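Local coordinates for thrombospondin related anonymous protein (Plasmodium falciparum, PDB 4F1J), which probably serves as a parasite surface adhesin, through a von Willebrand factor A domain that carries bound magnesium ions, at residues A[6-11]-A[115-120]; A[42-47]-A[68-73]; A[53-58]-A[87-92]; A[11-16]-A[96-101]; A[153-158]-A[176-181]. All coordinates share one frame; numbering follows the deposited sequence.

Contact 1. Residues A[6-11]-A[115-120]; sequences DEVDLY and NQLVVI
The contact is the central parallel strand pair of the Rossmann-like sheet in this von Willebrand factor A domain, with Val8, Asp9, Leu10 and Tyr11 bridged in order to Asn115, Gln116, Leu117 and Val118. The short strand axes run 22° apart, a modest twist. A ladder of five backbone bonds defines the register: Asn115 N to Glu7 O, Asp9 N to Asn115 O, Leu117 N to Asp9 O, Tyr11 N to Leu117 O (2.8 Å) and Val119 N to Tyr11 O.

On one face the carboxamide of Gln116 bridges two side chains of the other strand. Its chain bends at chi2 (-69°), which turns CD back toward the partner strand. Gln116 NE2 donates to Asp9 OD2 at 2.9 Å, an almost straight bond (168°) that meets the carboxylate on its anti side and somewhat out of its plane. The Tyr11 hydroxyl donates to Gln116 OE1 (2.8 Å), nearly along the C=O axis. Gripped at both ends, the amide has its flip state fixed, and NE2 is bonded also to Ala114 O. The other carboxylate oxygen, Asp9 OD1, pairs with Arg111, which probably offsets its charge.

The other face, with Val8, Leu10 and Leu117, is mainly apolar, Asn115 being its polar member: Val8 CG1 lies 3.8 Å from Leu117 CB, and Leu10 CD1 lies 3.9 Å from Leu117 CD2, these two leucines running side by side. Helix 184-200 covers this face through Val195 and Val199, helix 94-106 packs over Tyr11 and Val118, and strands 47-54 and 145-151 flank the pair.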
# COMPACT_ATOMS: atom_id res chain seq x y z
N ASP A 6 -4.67 -11.12 -11.31
CA ASP A 6 -3.81 -10.99 -12.49
C ASP A 6 -2.34 -11.19 -12.07
O ASP A 6 -2.05 -11.39 -10.88
CB ASP A 6 -3.98 -9.62 -13.16
CG ASP A 6 -3.68 -9.64 -14.67
OD1 ASP A 6 -2.97 -10.56 -15.15
OD2 ASP A 6 -4.19 -8.74 -15.37
N GLU A 7 -1.44 -11.19 -13.06
CA GLU A 7 -0.01 -11.27 -12.81
C GLU A 7 0.48 -9.88 -12.36
O GLU A 7 0.77 -9.01 -13.18
CB GLU A 7 0.76 -11.72 -14.07
CG GLU A 7 2.18 -12.18 -13.75
CD GLU A 7 3.02 -12.64 -14.95
OE1 GLU A 7 2.49 -12.71 -16.08
OE2 GLU A 7 4.23 -12.92 -14.73
N VAL A 8 0.56 -9.69 -11.04
CA VAL A 8 0.88 -8.40 -10.43
C VAL A 8 1.78 -8.62 -9.21
O VAL A 8 1.49 -9.48 -8.38
CB VAL A 8 -0.39 -7.66 -9.91
CG1 VAL A 8 -0.02 -6.26 -9.34
CG2 VAL A 8 -1.49 -7.49 -11.00
N ASP A 9 2.88 -7.88 -9.16
CA ASP A 9 3.70 -7.77 -7.95
C ASP A 9 3.11 -6.57 -7.23
O ASP A 9 3.11 -5.44 -7.77
CB ASP A 9 5.19 -7.58 -8.26
CG ASP A 9 5.82 -8.80 -8.92
OD1 ASP A 9 5.35 -9.94 -8.65
OD2 ASP A 9 6.84 -8.62 -9.63
N LEU A 10 2.56 -6.81 -6.03
CA LEU A 10 1.80 -5.76 -5.32
C LEU A 10 2.56 -5.43 -4.04
O LEU A 10 2.79 -6.29 -3.21
CB LEU A 10 0.37 -6.23 -5.03
CG LEU A 10 -0.64 -5.19 -4.54
CD1 LEU A 10 -2.08 -5.68 -4.71
CD2 LEU A 10 -0.36 -4.81 -3.06
N TYR A 11 2.99 -4.18 -3.95
CA TYR A 11 3.80 -3.67 -2.87
C TYR A 11 2.91 -2.85 -1.94
O TYR A 11 2.58 -1.66 -2.18
CB TYR A 11 4.97 -2.79 -3.36
CG TYR A 11 5.85 -3.44 -4.39
CD1 TYR A 11 5.50 -3.44 -5.74
CD2 TYR A 11 7.00 -4.08 -4.03
CE1 TYR A 11 6.30 -4.07 -6.68
CE2 TYR A 11 7.80 -4.70 -4.96
CZ TYR A 11 7.46 -4.68 -6.30
OH TYR A 11 8.27 -5.34 -7.21
N ASN A 115 2.70 -6.86 -13.88
CA ASN A 115 2.33 -5.49 -13.59
C ASN A 115 2.91 -5.16 -12.20
O ASN A 115 2.99 -6.04 -11.35
CB ASN A 115 0.81 -5.30 -13.53
CG ASN A 115 0.13 -5.47 -14.88
OD1 ASN A 115 0.58 -4.91 -15.87
ND2 ASN A 115 -0.98 -6.24 -14.91
N GLN A 116 3.38 -3.94 -12.03
CA GLN A 116 3.95 -3.50 -10.75
C GLN A 116 3.02 -2.45 -10.15
O GLN A 116 2.76 -1.42 -10.78
CB GLN A 116 5.35 -2.92 -10.95
CG GLN A 116 6.32 -3.86 -11.66
CD GLN A 116 6.68 -5.04 -10.80
OE1 GLN A 116 7.08 -4.86 -9.66
NE2 GLN A 116 6.55 -6.26 -11.34
N LEU A 117 2.51 -2.74 -8.95
CA LEU A 117 1.51 -1.92 -8.28
C LEU A 117 1.94 -1.66 -6.84
O LEU A 117 2.22 -2.59 -6.10
CB LEU A 117 0.14 -2.62 -8.26
CG LEU A 117 -0.98 -1.99 -7.43
CD1 LEU A 117 -1.35 -0.55 -7.91
CD2 LEU A 117 -2.21 -2.93 -7.42
N VAL A 118 1.94 -0.39 -6.45
CA VAL A 118 2.16 0.02 -5.08
C VAL A 118 0.81 0.42 -4.50
O VAL A 118 0.05 1.18 -5.12
CB VAL A 118 3.17 1.22 -4.99
CG1 VAL A 118 3.16 1.86 -3.57
CG2 VAL A 118 4.57 0.81 -5.32
N VAL A 119 0.48 -0.10 -3.32
CA VAL A 119 -0.72 0.35 -2.61
C VAL A 119 -0.31 0.86 -1.25
O VAL A 119 0.28 0.12 -0.44
CB VAL A 119 -1.74 -0.76 -2.45
CG1 VAL A 119 -2.93 -0.22 -1.67
CG2 VAL A 119 -2.19 -1.26 -3.83
N ILE A 120 -0.58 2.16 -1.04
CA ILE A 120 -0.21 2.86 0.19
C ILE A 120 -1.47 2.99 1.08
O ILE A 120 -2.50 3.48 0.62
CB ILE A 120 0.35 4.27 -0.12
CG1 ILE A 120 1.71 4.19 -0.80
CG2 ILE A 120 0.44 5.07 1.17
CD1 ILE A 120 2.01 5.39 -1.77

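Contact 2. Residues A[42-47]-A[68-73]; sequences LNENAI and ASKNKE
Glu44 and Lys70 meet because both chains fold: Glu44 bends at chi2 (67°), which turns CD toward Lys70, and Lys70 runs extended to CD before chi3 (-61°) swings CE round. The two side chains then lie side by side, pointing the same way, and Lys70 NZ forms a salt bridge with Glu44 OE2 at 3.2 Å on the syn side of the carboxylate. A water joins the pair a second time, donating to Glu44 OE1 (2.9 Å) and accepting from Lys70 NZ, whose further partner is His65 O.

Leu42 packs its side chain on the backbone of the other segment: CB rests 3.6 Å from Lys70 C, and both methyls approach Ser69 O. Another water links Leu42 O to Lys72 N, so an amide of the first helical turn is tied to the loop. Asn43 OD1 accepts from Asn45 N (2.8 Å), an Asx turn inside the type I turn of Asn43 to Ala46 that shapes the loop carrying Glu44.

The contact thus joins the loop between helix 22-38 and strand 47-54 to the start of helix 72-80, with Leu42 also touching Ala75 of that helix and Leu49 of the strand.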
# COMPACT_ATOMS: atom_id res chain seq x y z
N LEU A 42 -3.59 -14.37 -4.21
CA LEU A 42 -2.17 -14.65 -4.03
C LEU A 42 -1.90 -16.05 -4.58
O LEU A 42 -2.56 -17.01 -4.20
CB LEU A 42 -1.75 -14.57 -2.57
CG LEU A 42 -1.88 -13.17 -1.93
CD1 LEU A 42 -1.21 -13.15 -0.56
CD2 LEU A 42 -1.32 -12.01 -2.81
N ASN A 43 -0.94 -16.15 -5.50
CA ASN A 43 -0.67 -17.41 -6.21
C ASN A 43 0.57 -17.25 -7.04
O ASN A 43 0.81 -16.19 -7.62
CB ASN A 43 -1.83 -17.78 -7.17
CG ASN A 43 -1.67 -19.16 -7.78
OD1 ASN A 43 -0.96 -19.38 -8.80
ND2 ASN A 43 -2.38 -20.13 -7.19
N GLU A 44 1.33 -18.34 -7.17
CA GLU A 44 2.50 -18.31 -8.07
C GLU A 44 2.19 -17.61 -9.41
O GLU A 44 2.98 -16.80 -9.89
CB GLU A 44 3.01 -19.74 -8.30
CG GLU A 44 4.31 -19.78 -9.10
CD GLU A 44 5.46 -19.19 -8.33
OE1 GLU A 44 6.03 -18.16 -8.79
OE2 GLU A 44 5.79 -19.72 -7.26
N ASN A 45 1.03 -17.89 -10.01
CA ASN A 45 0.70 -17.39 -11.36
C ASN A 45 -0.21 -16.15 -11.38
O ASN A 45 -0.75 -15.73 -12.43
CB ASN A 45 0.09 -18.52 -12.22
CG ASN A 45 1.15 -19.32 -12.99
OD1 ASN A 45 2.05 -18.73 -13.62
ND2 ASN A 45 1.07 -20.64 -12.92
N ALA A 46 -0.39 -15.56 -10.22
CA ALA A 46 -1.25 -14.41 -10.08
C ALA A 46 -0.52 -13.37 -9.24
O ALA A 46 0.58 -12.95 -9.59
CB ALA A 46 -2.59 -14.81 -9.47
N ILE A 47 -1.15 -12.92 -8.17
CA ILE A 47 -0.57 -11.85 -7.35
C ILE A 47 0.53 -12.38 -6.44
O ILE A 47 0.40 -13.44 -5.80
CB ILE A 47 -1.66 -11.14 -6.48
CG1 ILE A 47 -2.88 -10.71 -7.29
CG2 ILE A 47 -1.02 -9.95 -5.70
CD1 ILE A 47 -2.66 -9.63 -8.22
N ALA A 68 4.74 -16.49 2.00
CA ALA A 68 3.65 -15.61 2.42
C ALA A 68 3.23 -14.62 1.32
O ALA A 68 2.11 -14.18 1.24
CB ALA A 68 4.05 -14.87 3.66
N SER A 69 4.17 -14.31 0.43
CA SER A 69 3.88 -13.51 -0.74
C SER A 69 2.82 -14.12 -1.67
O SER A 69 2.06 -13.40 -2.31
CB SER A 69 5.20 -13.31 -1.50
OG SER A 69 5.07 -12.48 -2.65
N LYS A 70 2.78 -15.45 -1.70
CA LYS A 70 1.97 -16.22 -2.64
C LYS A 70 0.84 -17.04 -1.95
O LYS A 70 0.12 -17.79 -2.61
CB LYS A 70 2.92 -17.15 -3.40
CG LYS A 70 3.88 -16.39 -4.34
CD LYS A 70 4.94 -17.30 -4.97
CE LYS A 70 5.83 -17.95 -3.96
NZ LYS A 70 7.07 -18.47 -4.59
N ASN A 71 0.66 -16.86 -0.64
CA ASN A 71 -0.31 -17.62 0.14
C ASN A 71 -1.03 -16.72 1.13
O ASN A 71 -0.41 -16.17 2.04
CB ASN A 71 0.38 -18.77 0.86
CG ASN A 71 -0.59 -19.64 1.63
OD1 ASN A 71 -0.98 -19.31 2.73
ND2 ASN A 71 -1.01 -20.75 1.02
N LYS A 72 -2.34 -16.60 0.94
CA LYS A 72 -3.14 -15.68 1.73
C LYS A 72 -3.11 -16.00 3.21
O LYS A 72 -2.94 -15.12 4.01
CB LYS A 72 -4.58 -15.65 1.23
CG LYS A 72 -4.71 -15.06 -0.18
CD LYS A 72 -6.11 -15.22 -0.74
CE LYS A 72 -7.03 -14.12 -0.25
NZ LYS A 72 -8.27 -14.05 -1.04
N GLU A 73 -3.27 -17.27 3.57
CA GLU A 73 -3.23 -17.65 5.00
C GLU A 73 -1.91 -17.29 5.68
O GLU A 73 -1.90 -16.78 6.80
CB GLU A 73 -3.53 -19.14 5.16
CG GLU A 73 -4.97 -19.49 4.79
O HOH W 1 -3.49 -17.99 -1.46
O HOH W 2 7.86 -16.76 -6.95

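Contact 3. Residues A[53-58]-A[87-92]; sequences IFSNNA and LPYGRT. With EDO (1,2-ethanediol), chain K.
The segments 53-56 and 87-92 run 66° apart and come closest at Ser55 and Thr92, whose CA atoms are 4.5 Å apart. They meet at the rim of the metal ion-dependent adhesion site of the von Willebrand factor A fold: the side chain of Thr92 is about 4 Å from a bound magnesium ion, though the coordinating residues of this ion are Ser17, Ser19 and Asp123.

Two polar bonds hold the loop to the strand end. Ser55 OG, placed between its own backbone N and carbonyl carbon (chi1 61°), donates to Tyr89 O at 2.7 Å, in the carbonyl plane. Asn56 OD1 takes Arg91 N at 3.0 Å, the donor tilted from the amide plane. Between these two bonds sits Gly90 with a positive phi of 92°; its CA is 3.2 Å from Asn56 OD1, so the chain passes close by the asparagine.

Flat groups meet in different ways. Asn56 ND2 comes to the edge of the Tyr89 ring, 3.6 Å from CE1, the two side chains crossing at about a right angle. The carbonyl Asn56 O lies over one face of the Arg91 guanidinium, offset toward its rim; this guanidinium forms a salt bridge with Asp127. At the buried end, Ile53 and Leu87 reach tip to tip, CD1 against CD1 at 3.5 Å.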
# COMPACT_ATOMS: atom_id res chain seq x y z
N ILE A 53 6.03 -1.85 6.57
CA ILE A 53 5.45 -0.78 7.37
C ILE A 53 6.41 0.39 7.31
O ILE A 53 7.62 0.20 7.11
CB ILE A 53 5.19 -1.21 8.81
CG1 ILE A 53 6.46 -1.77 9.45
CG2 ILE A 53 4.07 -2.27 8.84
CD1 ILE A 53 6.31 -2.12 10.95
N PHE A 54 5.90 1.60 7.48
CA PHE A 54 6.78 2.76 7.48
C PHE A 54 6.26 3.85 8.42
O PHE A 54 5.08 4.17 8.47
CB PHE A 54 7.00 3.31 6.06
CG PHE A 54 5.81 4.00 5.47
CD1 PHE A 54 4.85 3.28 4.78
CD2 PHE A 54 5.62 5.37 5.60
CE1 PHE A 54 3.74 3.89 4.24
CE2 PHE A 54 4.48 5.97 5.07
CZ PHE A 54 3.54 5.23 4.41
N SER A 55 7.20 4.37 9.21
CA SER A 55 6.94 5.57 9.99
C SER A 55 8.26 6.34 9.99
O SER A 55 8.49 7.15 9.10
CB SER A 55 6.36 5.22 11.37
OG SER A 55 7.22 4.45 12.16
N ASN A 56 9.16 6.06 10.94
CA ASN A 56 10.48 6.69 10.94
C ASN A 56 11.29 6.24 9.73
O ASN A 56 12.03 7.01 9.13
CB ASN A 56 11.24 6.38 12.25
CG ASN A 56 10.63 7.06 13.47
OD1 ASN A 56 9.81 7.99 13.34
ND2 ASN A 56 11.02 6.61 14.67
N ASN A 57 11.14 4.95 9.42
CA ASN A 57 11.80 4.27 8.30
C ASN A 57 10.86 3.18 7.80
O ASN A 57 9.85 2.89 8.45
CB ASN A 57 13.11 3.64 8.78
CG ASN A 57 14.08 4.66 9.33
OD1 ASN A 57 14.67 5.43 8.57
ND2 ASN A 57 14.23 4.70 10.65
N ALA A 58 11.18 2.60 6.64
CA ALA A 58 10.48 1.40 6.15
C ALA A 58 11.09 0.11 6.72
O ALA A 58 12.31 -0.01 6.85
CB ALA A 58 10.51 1.38 4.63
N LEU A 87 3.95 -1.00 17.87
CA LEU A 87 3.34 -0.11 16.88
C LEU A 87 1.99 0.35 17.37
O LEU A 87 1.34 -0.34 18.14
CB LEU A 87 3.15 -0.86 15.57
CG LEU A 87 4.44 -1.32 14.90
CD1 LEU A 87 4.07 -2.18 13.65
CD2 LEU A 87 5.35 -0.14 14.55
N PRO A 88 1.54 1.52 16.92
CA PRO A 88 2.18 2.46 16.01
C PRO A 88 3.06 3.49 16.72
O PRO A 88 2.89 3.71 17.92
CB PRO A 88 0.99 3.17 15.39
CG PRO A 88 -0.02 3.20 16.52
CD PRO A 88 0.18 1.95 17.29
N TYR A 89 3.96 4.11 15.98
CA TYR A 89 4.80 5.18 16.50
C TYR A 89 5.57 5.83 15.36
O TYR A 89 5.80 5.22 14.30
CB TYR A 89 5.77 4.64 17.56
CG TYR A 89 6.95 3.85 17.02
CD1 TYR A 89 8.07 4.50 16.53
CD2 TYR A 89 6.94 2.46 17.03
CE1 TYR A 89 9.17 3.79 16.04
CE2 TYR A 89 8.01 1.74 16.52
CZ TYR A 89 9.13 2.42 16.03
OH TYR A 89 10.21 1.70 15.57
N GLY A 90 5.99 7.08 15.58
CA GLY A 90 6.92 7.74 14.69
C GLY A 90 6.28 8.54 13.60
O GLY A 90 5.07 8.76 13.61
N ARG A 91 7.10 8.98 12.65
CA ARG A 91 6.70 9.97 11.65
C ARG A 91 6.21 9.31 10.37
O ARG A 91 5.64 8.24 10.46
CB ARG A 91 7.83 11.01 11.43
CG ARG A 91 9.17 10.47 11.05
CD ARG A 91 10.21 11.61 10.98
NE ARG A 91 11.49 11.16 10.43
CZ ARG A 91 11.74 11.00 9.12
NH1 ARG A 91 10.81 11.21 8.18
NH2 ARG A 91 12.94 10.61 8.73
N THR A 92 6.37 9.94 9.21
CA THR A 92 5.76 9.43 7.96
C THR A 92 6.76 9.46 6.81
O THR A 92 6.65 10.30 5.90
CB THR A 92 4.49 10.24 7.61
OG1 THR A 92 3.67 10.38 8.79
CG2 THR A 92 3.70 9.61 6.47
C1 EDO K . 9.32 2.22 12.23
O1 EDO K . 10.25 3.12 11.66
C2 EDO K . 8.73 1.36 11.15
O2 EDO K . 9.83 0.62 10.65

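Contact 4. Residues A[11-16]-A[96-101]; sequences YLLMDC and DALLQV. With EDO (1,2-ethanediol), chain J.
Next to Ala97, which packs against Leu13, the carbonyl oxygen Asp96 O is gripped from opposite faces of its plane by Gln100 N at 3.1 Å and Gln100 NE2 at 3.2 Å. The side chain of Gln100 curls back along its own helix to make the second bond, adding to the ordinary helical one. Asp96 OD2 also accepts from Ala58 N.

Across the interface no hydrogen bond forms, and methyl groups do the work. Leu13 CD1 touches both Ala97 CB and Leu98 CD2, 3.8 Å from each, with the Leu98 side chain crossing at about a right angle. Its other methyl, CD2, touches Val101 CG2 at 3.9 Å. Val101 puts both methyls on Tyr11: CG2 lies 3.7 Å from Tyr11 CB, while CG1 stands over the ring, 3.9 Å from its centroid and only 7° off the normal, a CH-pi contact.

Strand and helix axes are 9.5 Å apart and nearly antiparallel (164°), spacing that suits helix-on-sheet packing. Beyond Leu13 the strand delivers Asp15, which bonds Ser17 OG; with Ser19, this is the DxSxS signature of the metal ion-dependent adhesion site in Rossmann-like von Willebrand factor A domains.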
# COMPACT_ATOMS: atom_id res chain seq x y z
N TYR A 11 2.99 -4.18 -3.95
CA TYR A 11 3.80 -3.67 -2.87
C TYR A 11 2.91 -2.85 -1.94
O TYR A 11 2.58 -1.66 -2.18
CB TYR A 11 4.97 -2.79 -3.36
CG TYR A 11 5.85 -3.44 -4.39
CD1 TYR A 11 5.50 -3.44 -5.74
CD2 TYR A 11 7.00 -4.08 -4.03
CE1 TYR A 11 6.30 -4.07 -6.68
CE2 TYR A 11 7.80 -4.70 -4.96
CZ TYR A 11 7.46 -4.68 -6.30
OH TYR A 11 8.27 -5.34 -7.21
N LEU A 12 2.52 -3.51 -0.85
CA LEU A 12 1.72 -2.88 0.20
C LEU A 12 2.62 -2.08 1.16
O LEU A 12 3.50 -2.65 1.82
CB LEU A 12 0.91 -3.96 0.95
CG LEU A 12 0.07 -3.44 2.12
CD1 LEU A 12 -0.99 -2.44 1.67
CD2 LEU A 12 -0.56 -4.68 2.86
N LEU A 13 2.41 -0.75 1.24
CA LEU A 13 3.22 0.11 2.09
C LEU A 13 2.27 0.65 3.15
O LEU A 13 1.37 1.45 2.84
CB LEU A 13 3.86 1.28 1.31
CG LEU A 13 4.53 0.98 -0.02
CD1 LEU A 13 5.35 2.17 -0.52
CD2 LEU A 13 5.37 -0.27 -0.06
N MET A 14 2.47 0.21 4.39
CA MET A 14 1.49 0.48 5.45
C MET A 14 2.07 1.47 6.47
O MET A 14 3.00 1.14 7.19
CB MET A 14 1.11 -0.84 6.12
CG MET A 14 0.11 -0.71 7.21
SD MET A 14 -0.32 -2.34 7.84
CE MET A 14 -1.72 -1.95 8.91
N ASP A 15 1.54 2.68 6.46
CA ASP A 15 1.88 3.75 7.39
C ASP A 15 1.63 3.23 8.81
O ASP A 15 0.54 2.72 9.09
CB ASP A 15 1.00 4.92 7.03
CG ASP A 15 1.14 6.15 7.93
OD1 ASP A 15 1.46 6.05 9.13
OD2 ASP A 15 0.80 7.22 7.39
N CYS A 16 2.63 3.34 9.69
CA CYS A 16 2.47 2.91 11.10
C CYS A 16 2.82 4.05 12.08
O CYS A 16 3.21 3.82 13.22
CB CYS A 16 3.31 1.66 11.39
SG CYS A 16 5.08 1.84 11.18
N ASP A 96 11.14 6.72 2.02
CA ASP A 96 11.92 5.51 2.31
C ASP A 96 11.18 4.22 1.93
O ASP A 96 11.78 3.27 1.41
CB ASP A 96 12.34 5.44 3.79
CG ASP A 96 13.38 4.38 4.05
OD1 ASP A 96 14.39 4.35 3.30
OD2 ASP A 96 13.22 3.56 4.97
N ALA A 97 9.89 4.18 2.22
CA ALA A 97 9.05 3.05 1.80
C ALA A 97 9.06 2.87 0.27
O ALA A 97 9.16 1.75 -0.24
CB ALA A 97 7.63 3.29 2.27
N LEU A 98 8.87 3.96 -0.45
CA LEU A 98 8.89 3.94 -1.93
C LEU A 98 10.29 3.57 -2.45
O LEU A 98 10.43 2.84 -3.45
CB LEU A 98 8.45 5.30 -2.47
CG LEU A 98 7.00 5.70 -2.26
CD1 LEU A 98 6.83 7.21 -2.59
CD2 LEU A 98 6.05 4.82 -3.10
N LEU A 99 11.32 4.07 -1.78
CA LEU A 99 12.70 3.70 -2.10
C LEU A 99 12.92 2.17 -2.04
O LEU A 99 13.61 1.59 -2.88
CB LEU A 99 13.68 4.41 -1.17
CG LEU A 99 15.17 4.02 -1.29
CD1 LEU A 99 15.68 4.22 -2.71
CD2 LEU A 99 15.95 4.84 -0.29
N GLN A 100 12.32 1.50 -1.07
CA GLN A 100 12.50 0.03 -0.95
C GLN A 100 11.90 -0.67 -2.15
O GLN A 100 12.47 -1.66 -2.64
CB GLN A 100 11.89 -0.50 0.33
CG GLN A 100 12.47 0.12 1.61
CD GLN A 100 13.97 0.28 1.59
OE1 GLN A 100 14.72 -0.69 1.41
NE2 GLN A 100 14.44 1.52 1.72
N VAL A 101 10.77 -0.15 -2.64
CA VAL A 101 10.18 -0.70 -3.87
C VAL A 101 11.13 -0.51 -5.06
O VAL A 101 11.38 -1.44 -5.82
CB VAL A 101 8.83 -0.08 -4.17
CG1 VAL A 101 8.32 -0.56 -5.53
CG2 VAL A 101 7.84 -0.44 -3.04
C1 EDO J . -2.89 4.19 7.99
O1 EDO J . -1.78 4.90 8.55
C2 EDO J . -2.91 2.76 8.51
O2 EDO J . -1.77 2.01 8.11

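Contact 5. Residues A[153-158]-A[176-181]; sequences QGINVA and YADSAW. With SO4 (sulfate ion), chain E.
Ile155 and Tyr176 reach toward each other tip to tip, with Ile155 CD1 3.3 Å from Tyr176 OH. Tyr176 CG is anti to the backbone N (chi1 180°), beside the carbonyl carbon. Val157 crosses the tyrosine at about a right angle and uses both methyls: CG1 lies 3.9 Å from Tyr176 CE2, and CG2 lies 3.7 Å from the hydroxyl oxygen.

Asp178, two residues along the same strand, completes the arrangement. Ile155 CD1 rests 3.7 Å from its CB, the two side chains being oblique to each other. Val157 CG2 comes within 3.6 Å of Asp178 OD2, again at about a right angle. Tyr176 OH gives a weak bond to Asp178 OD2 and pairs also with Asn160 ND2; the tyrosine hydroxyl is thus shared by two polar partners, with Ile155 CD1 and Val157 CG2 beside it. No hydrogen bond joins the two segments.

Asn156 N-caps helix 157-163, bonding Phe159 N; Val157 is in its first turn. Together the segments close the beta-alpha-beta unit: strand 176-179 is the sheet's outermost strand on this side, bonded to strand 145-151 and backed by helix 184-200 on its Ala177 and Ser179 side chains.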
# COMPACT_ATOMS: atom_id res chain seq x y z
N GLN A 153 -8.54 12.33 9.28
CA GLN A 153 -8.51 13.77 9.02
C GLN A 153 -7.14 14.38 8.77
O GLN A 153 -7.05 15.56 8.43
CB GLN A 153 -9.21 14.50 10.17
CG GLN A 153 -10.70 14.26 10.23
CD GLN A 153 -11.43 14.86 9.05
N GLY A 154 -6.07 13.59 8.90
CA GLY A 154 -4.72 14.10 8.76
C GLY A 154 -4.12 14.03 7.36
O GLY A 154 -3.01 14.50 7.16
N ILE A 155 -4.87 13.47 6.41
CA ILE A 155 -4.41 13.32 5.04
C ILE A 155 -4.58 14.63 4.28
O ILE A 155 -5.35 15.53 4.69
CB ILE A 155 -5.16 12.20 4.27
CG1 ILE A 155 -6.68 12.43 4.29
CG2 ILE A 155 -4.85 10.82 4.86
CD1 ILE A 155 -7.46 11.50 3.34
N ASN A 156 -3.87 14.73 3.16
CA ASN A 156 -4.12 15.76 2.19
C ASN A 156 -4.57 15.13 0.87
O ASN A 156 -3.82 14.43 0.20
CB ASN A 156 -2.89 16.64 1.96
CG ASN A 156 -3.21 17.82 1.10
OD1 ASN A 156 -3.04 17.79 -0.12
ND2 ASN A 156 -3.82 18.84 1.70
N VAL A 157 -5.82 15.37 0.51
CA VAL A 157 -6.41 14.75 -0.67
C VAL A 157 -5.69 15.14 -1.97
O VAL A 157 -5.42 14.29 -2.82
CB VAL A 157 -7.91 15.07 -0.75
CG1 VAL A 157 -8.51 14.60 -2.06
CG2 VAL A 157 -8.62 14.47 0.44
N ALA A 158 -5.39 16.44 -2.13
CA ALA A 158 -4.68 16.93 -3.31
C ALA A 158 -3.37 16.17 -3.50
O ALA A 158 -3.06 15.67 -4.59
CB ALA A 158 -4.42 18.43 -3.18
N TYR A 176 -7.40 6.22 -6.11
CA TYR A 176 -7.48 6.88 -4.83
C TYR A 176 -8.84 6.66 -4.15
O TYR A 176 -9.87 6.74 -4.79
CB TYR A 176 -7.20 8.38 -4.97
CG TYR A 176 -7.29 9.09 -3.65
CD1 TYR A 176 -6.42 8.77 -2.61
CD2 TYR A 176 -8.28 10.04 -3.39
CE1 TYR A 176 -6.53 9.37 -1.35
CE2 TYR A 176 -8.37 10.68 -2.15
CZ TYR A 176 -7.50 10.34 -1.14
OH TYR A 176 -7.58 10.97 0.09
N ALA A 177 -8.82 6.39 -2.85
CA ALA A 177 -10.01 6.46 -2.03
C ALA A 177 -9.60 6.90 -0.65
O ALA A 177 -8.42 6.81 -0.27
CB ALA A 177 -10.73 5.09 -2.00
N ASP A 178 -10.57 7.40 0.11
CA ASP A 178 -10.32 7.65 1.52
C ASP A 178 -11.54 7.27 2.38
O ASP A 178 -12.63 6.97 1.86
CB ASP A 178 -9.78 9.08 1.76
CG ASP A 178 -10.67 10.18 1.22
OD1 ASP A 178 -11.93 10.07 1.35
OD2 ASP A 178 -10.13 11.18 0.72
N SER A 179 -11.31 7.26 3.69
CA SER A 179 -12.30 6.76 4.66
C SER A 179 -12.03 7.31 6.05
O SER A 179 -10.89 7.53 6.44
CB SER A 179 -12.22 5.24 4.74
OG SER A 179 -13.22 4.72 5.63
N ALA A 180 -13.10 7.49 6.82
CA ALA A 180 -12.98 7.70 8.26
C ALA A 180 -12.54 6.40 8.87
O ALA A 180 -12.81 5.34 8.29
CB ALA A 180 -14.32 8.16 8.85
N TRP A 181 -11.90 6.45 10.03
CA TRP A 181 -11.34 5.28 10.66
C TRP A 181 -12.38 4.15 10.80
O TRP A 181 -12.11 3.01 10.46
CB TRP A 181 -10.75 5.63 12.03
CG TRP A 181 -9.34 6.07 11.95
CD1 TRP A 181 -8.86 7.32 12.11
CD2 TRP A 181 -8.22 5.24 11.60
NE1 TRP A 181 -7.50 7.33 11.93
CE2 TRP A 181 -7.08 6.06 11.61
CE3 TRP A 181 -8.08 3.88 11.30
CZ2 TRP A 181 -5.81 5.58 11.32
CZ3 TRP A 181 -6.82 3.39 11.01
CH2 TRP A 181 -5.69 4.24 11.03
S SO4 E . -12.06 10.05 11.26
O1 SO4 E . -13.36 10.06 11.95
O2 SO4 E . -11.08 10.76 12.09
O3 SO4 E . -11.65 8.68 11.12
O4 SO4 E . -12.24 10.71 9.95

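Contacts 1 and 4 are the buried pair and share Tyr11 on strand 8-15: contact 1 pairs it with a parallel neighbour through backbone bonds, contact 4 lays helix 94-106 over it with aliphatic packing and a CH-pi contact, and no hydrogen bond across. Contacts 2 and 3 are partly buried and lie at opposite ends of strand 47-54, with centres about 26 Å apart; contact 2 relies on a salt bridge, waters and the packing of Leu42, contact 3 on two side-chain-to-backbone bonds beside the metal site. Contact 3 touches contact 4, where Phe54 O probably accepts from Cys16 N. Contact 5 is the surface case, at the outermost strand, with tip packing and no bond between segments.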